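Local atomic coordinates of carboxylesterase (Uncultured bacterium, PDB entry 5GMX), a protein that hydrolyses carboxylic esters as a family VIII carboxylesterase and also acts on oxyimino cephalosporins, a beta-lactamase-like activity. Residues Ala39-Glu43 with Asn284-Gly289; Asp352-Leu357 with Ala383-Leu387. One frame throughout, in Å; residues are numbered along the deposited sequence.

Contact 1: Ala39-Glu43 with Asn284-Gly289; sequences AIEGE and NGGTLG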
# COMPACT_ATOMS: atom_id res chain seq x y z
N ALA A 39 -12.24 -10.54 -3.45
CA ALA A 39 -12.06 -11.37 -4.63
C ALA A 39 -11.78 -12.81 -4.22
O ALA A 39 -11.01 -13.06 -3.29
CB ALA A 39 -10.94 -10.83 -5.51
N ILE A 40 -12.42 -13.74 -4.90
CA ILE A 40 -12.20 -15.16 -4.69
C ILE A 40 -11.92 -15.82 -6.04
O ILE A 40 -12.65 -15.60 -7.02
CB ILE A 40 -13.43 -15.84 -4.02
CG1 ILE A 40 -13.68 -15.25 -2.63
CG2 ILE A 40 -13.20 -17.35 -3.86
CD1 ILE A 40 -12.61 -15.63 -1.62
N GLU A 41 -10.82 -16.57 -6.09
CA GLU A 41 -10.44 -17.34 -7.27
C GLU A 41 -10.46 -16.52 -8.55
O GLU A 41 -10.90 -16.98 -9.58
CB GLU A 41 -11.36 -18.56 -7.42
CG GLU A 41 -11.17 -19.59 -6.30
CD GLU A 41 -12.00 -20.85 -6.48
OE1 GLU A 41 -12.51 -21.09 -7.60
OE2 GLU A 41 -12.12 -21.62 -5.50
N GLY A 42 -9.97 -15.28 -8.46
CA GLY A 42 -9.80 -14.46 -9.64
C GLY A 42 -11.03 -13.68 -10.05
O GLY A 42 -11.05 -13.10 -11.14
N GLU A 43 -12.05 -13.64 -9.20
CA GLU A 43 -13.22 -12.83 -9.51
C GLU A 43 -13.68 -12.02 -8.31
O GLU A 43 -13.68 -12.51 -7.18
CB GLU A 43 -14.38 -13.73 -10.00
CG GLU A 43 -14.07 -14.59 -11.24
CD GLU A 43 -13.83 -13.80 -12.53
OE1 GLU A 43 -14.13 -12.58 -12.57
OE2 GLU A 43 -13.34 -14.39 -13.51
N ASN A 284 -4.61 -15.17 -6.63
CA ASN A 284 -5.03 -16.18 -7.60
C ASN A 284 -3.91 -16.59 -8.55
O ASN A 284 -4.14 -16.97 -9.70
CB ASN A 284 -6.23 -15.67 -8.40
CG ASN A 284 -6.92 -16.77 -9.18
OD1 ASN A 284 -7.13 -17.86 -8.66
ND2 ASN A 284 -7.27 -16.49 -10.43
N GLY A 285 -2.67 -16.51 -8.07
CA GLY A 285 -1.53 -16.91 -8.87
C GLY A 285 -1.16 -15.90 -9.95
O GLY A 285 -0.45 -16.23 -10.89
N GLY A 286 -1.65 -14.68 -9.84
CA GLY A 286 -1.22 -13.63 -10.75
C GLY A 286 -2.27 -13.26 -11.78
O GLY A 286 -2.00 -12.47 -12.68
N THR A 287 -3.47 -13.82 -11.64
CA THR A 287 -4.53 -13.63 -12.62
C THR A 287 -5.85 -13.17 -11.99
O THR A 287 -6.28 -13.67 -10.96
CB THR A 287 -4.79 -14.94 -13.41
OG1 THR A 287 -3.56 -15.40 -13.99
CG2 THR A 287 -5.82 -14.72 -14.52
N LEU A 288 -6.49 -12.21 -12.65
CA LEU A 288 -7.80 -11.72 -12.26
C LEU A 288 -8.68 -11.63 -13.50
O LEU A 288 -8.32 -10.96 -14.47
CB LEU A 288 -7.66 -10.36 -11.56
CG LEU A 288 -8.73 -9.70 -10.66
CD1 LEU A 288 -9.81 -9.05 -11.46
CD2 LEU A 288 -9.32 -10.69 -9.67
N GLY A 289 -9.83 -12.31 -13.47
CA GLY A 289 -10.76 -12.31 -14.59
C GLY A 289 -10.12 -12.68 -15.91
O GLY A 289 -10.41 -12.09 -16.95

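Contact 2: Asp352-Leu357 with Ala383-Leu387; sequences DTKARL and AYRCL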
# COMPACT_ATOMS: atom_id res chain seq x y z
N ASP A 352 -4.26 -13.97 0.15
CA ASP A 352 -4.17 -15.30 0.74
C ASP A 352 -4.16 -16.30 -0.41
O ASP A 352 -5.21 -16.58 -0.99
CB ASP A 352 -5.36 -15.55 1.69
CG ASP A 352 -5.44 -17.00 2.22
OD1 ASP A 352 -4.72 -17.90 1.74
OD2 ASP A 352 -6.28 -17.24 3.13
N THR A 353 -2.99 -16.83 -0.77
CA THR A 353 -2.89 -17.70 -1.93
C THR A 353 -3.51 -19.08 -1.70
O THR A 353 -3.84 -19.78 -2.66
CB THR A 353 -1.43 -17.91 -2.39
OG1 THR A 353 -0.72 -18.64 -1.39
CG2 THR A 353 -0.74 -16.58 -2.63
N LYS A 354 -3.64 -19.49 -0.44
CA LYS A 354 -4.28 -20.78 -0.14
C LYS A 354 -5.77 -20.75 -0.48
O LYS A 354 -6.25 -21.59 -1.24
CB LYS A 354 -4.07 -21.17 1.33
CG LYS A 354 -2.61 -21.43 1.70
CD LYS A 354 -2.49 -22.06 3.08
CE LYS A 354 -1.05 -22.47 3.42
NZ LYS A 354 -0.17 -21.31 3.78
N ALA A 355 -6.49 -19.77 0.05
CA ALA A 355 -7.91 -19.62 -0.24
C ALA A 355 -8.14 -18.90 -1.57
O ALA A 355 -9.28 -18.73 -2.00
CB ALA A 355 -8.61 -18.88 0.89
N ARG A 356 -7.06 -18.48 -2.22
CA ARG A 356 -7.14 -17.66 -3.43
C ARG A 356 -8.02 -16.43 -3.20
O ARG A 356 -8.85 -16.06 -4.03
CB ARG A 356 -7.63 -18.51 -4.61
CG ARG A 356 -6.58 -19.55 -5.04
CD ARG A 356 -7.15 -20.61 -5.96
NE ARG A 356 -7.54 -20.07 -7.25
CZ ARG A 356 -8.35 -20.69 -8.12
NH1 ARG A 356 -8.86 -21.88 -7.83
NH2 ARG A 356 -8.64 -20.11 -9.28
N LEU A 357 -7.81 -15.79 -2.05
CA LEU A 357 -8.66 -14.70 -1.59
C LEU A 357 -7.88 -13.39 -1.57
O LEU A 357 -6.78 -13.33 -1.04
CB LEU A 357 -9.21 -15.02 -0.20
CG LEU A 357 -10.05 -14.02 0.60
CD1 LEU A 357 -10.99 -14.77 1.53
CD2 LEU A 357 -9.18 -13.06 1.42
N ALA A 383 -15.51 -12.90 6.46
CA ALA A 383 -15.09 -13.44 5.18
C ALA A 383 -14.62 -14.88 5.29
O ALA A 383 -14.93 -15.69 4.43
CB ALA A 383 -13.99 -12.58 4.58
N TYR A 384 -13.86 -15.20 6.34
CA TYR A 384 -13.38 -16.57 6.45
C TYR A 384 -14.42 -17.53 7.03
O TYR A 384 -14.23 -18.75 6.98
CB TYR A 384 -12.08 -16.63 7.26
CG TYR A 384 -10.88 -16.29 6.41
CD1 TYR A 384 -10.25 -17.27 5.65
CD2 TYR A 384 -10.40 -14.99 6.32
CE1 TYR A 384 -9.16 -16.97 4.84
CE2 TYR A 384 -9.30 -14.67 5.52
CZ TYR A 384 -8.69 -15.67 4.79
OH TYR A 384 -7.62 -15.37 4.00
N ARG A 385 -15.52 -17.01 7.56
CA ARG A 385 -16.63 -17.89 7.91
C ARG A 385 -17.35 -18.46 6.68
O ARG A 385 -18.02 -19.49 6.76
CB ARG A 385 -17.64 -17.17 8.79
CG ARG A 385 -17.30 -17.21 10.25
CD ARG A 385 -18.47 -16.71 11.08
NE ARG A 385 -19.72 -17.41 10.78
CZ ARG A 385 -20.90 -17.01 11.24
NH1 ARG A 385 -20.95 -15.93 12.01
NH2 ARG A 385 -22.00 -17.67 10.94
N CYS A 386 -17.22 -17.78 5.54
CA CYS A 386 -17.95 -18.16 4.34
C CYS A 386 -17.22 -19.18 3.47
O CYS A 386 -17.68 -19.49 2.36
CB CYS A 386 -18.26 -16.90 3.51
SG CYS A 386 -19.31 -15.70 4.36
N LEU A 387 -16.10 -19.69 3.96
CA LEU A 387 -15.29 -20.64 3.19
C LEU A 387 -15.45 -22.07 3.71
O LEU A 387 -14.94 -22.41 4.78
CB LEU A 387 -13.82 -20.22 3.22
CG LEU A 387 -13.52 -18.83 2.67
CD1 LEU A 387 -12.04 -18.49 2.80
CD2 LEU A 387 -13.96 -18.72 1.22

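Contact 1: Ala39-Glu43 with Asn284-Gly289
Gly42 and Gly289 make the backbone hydrogen bond of this contact. Gly289 N donates to Gly42 O at 2.7 Å, with an N-H...O angle of 152°.

Among the side chains, the amide of Asn284 lies against the peptide between Glu41 and Gly42. Its CG is anti to the backbone N (chi1 -167°), and this carries the amide to the turn. Asn284 ND2 comes to 3.3 Å from Gly42 CA. Within its own segment Asn284 ND2 donates to Thr287 O at 3.0 Å; it lies above that carbonyl plane, while the acceptor is in the amide plane of Asn284. With OD1 taken by Arg356, both ends of the amide are held and its rotation is fixed.

Van der Waals contacts complete the interface. Leu288 CD2 sits 3.3 Å from Gly42 O. The apolar pair is Leu288 CD2 with Ala39 CB, a loose 4.5 Å. Glu43 bends at chi2, so that Glu43 OE2 passes 3.5 Å from Gly289 CA.

Residues Ile40 to Glu43 form a type I' turn, closed by paired backbone bonds between Ile40 and Glu43. The arrangement is a two-residue beta hairpin joining strands 33-40 and 43-51, packed against the loop and short strand that follow helix 272-283.

Contact 2: Asp352-Leu357 with Ala383-Leu387
Tyr384 and Asp352 meet because each first torsion turns the side chain into the gap between the segments. Tyr384 has CG anti to its carbonyl carbon (chi1 -82°), which sends the ring from helix 374-385 to the loop. Asp352 has CG opposite its backbone N (chi1 173°) and extends its carboxylate to meet the phenol.

Tyr384 OH donates to Asp352 OD2 at 2.5 Å, a very short hydrogen bond. OD2 lies at the ring edge, and the carboxylate and ring planes are 23° apart, nearly coplanar. The other oxygen, OD1, turns back to its own loop. Asp352 OD1 accepts from Ala355 N at 3.1 Å, from above the carboxylate plane, and from Lys354 N in a weak bond. Asn335 also donates to OD1. The donors at OD1 would probably favour the charged form of Asp352.

Apolar groups pack beside this bond. Leu357 CD1 lies over one face of the Tyr384 ring, 4.1 Å from Tyr384 CZ and toward the rim. Leu357 CD2 is 3.8 Å from Tyr384 OH. Leu387 CD1 packs against the loop, 3.9 Å from Ala355 CB and 4.1 Å from Leu357 CD1. Pro334 and Phe350 also touch Tyr384.

The loop joins antiparallel strands 348-352 and 357-363. Asp352 forms an Asx motif with Ala355 N, and Arg356 and Leu357 face Asp352 in a G1 beta bulge. The contact ties this hairpin to the C-terminal helix that packs on the sheet, as in the beta-lactamase fold.

In the fold
Contacts 1 and 2 are neighbours at the turn ends of adjacent inner strands of the main antiparallel sheet, with centres about 12 Å apart. Strands 33-40 and 357-363 lie side by side, so the turns of the two hairpins meet. Arg356 is the main bridge. Arg356 NE lies 2.6 Å from Asn284 OD1, a probable hydrogen bond, and Arg356 O lies 2.9 Å from Glu41 N, another. Ile40 CD1 packs 3.6 Å from Leu357 CD1. The phenylmethanesulfonic acid pocket is lined by other residues, among them Ser71, Lys74 and Tyr160. No residue of either contact is among those lining it.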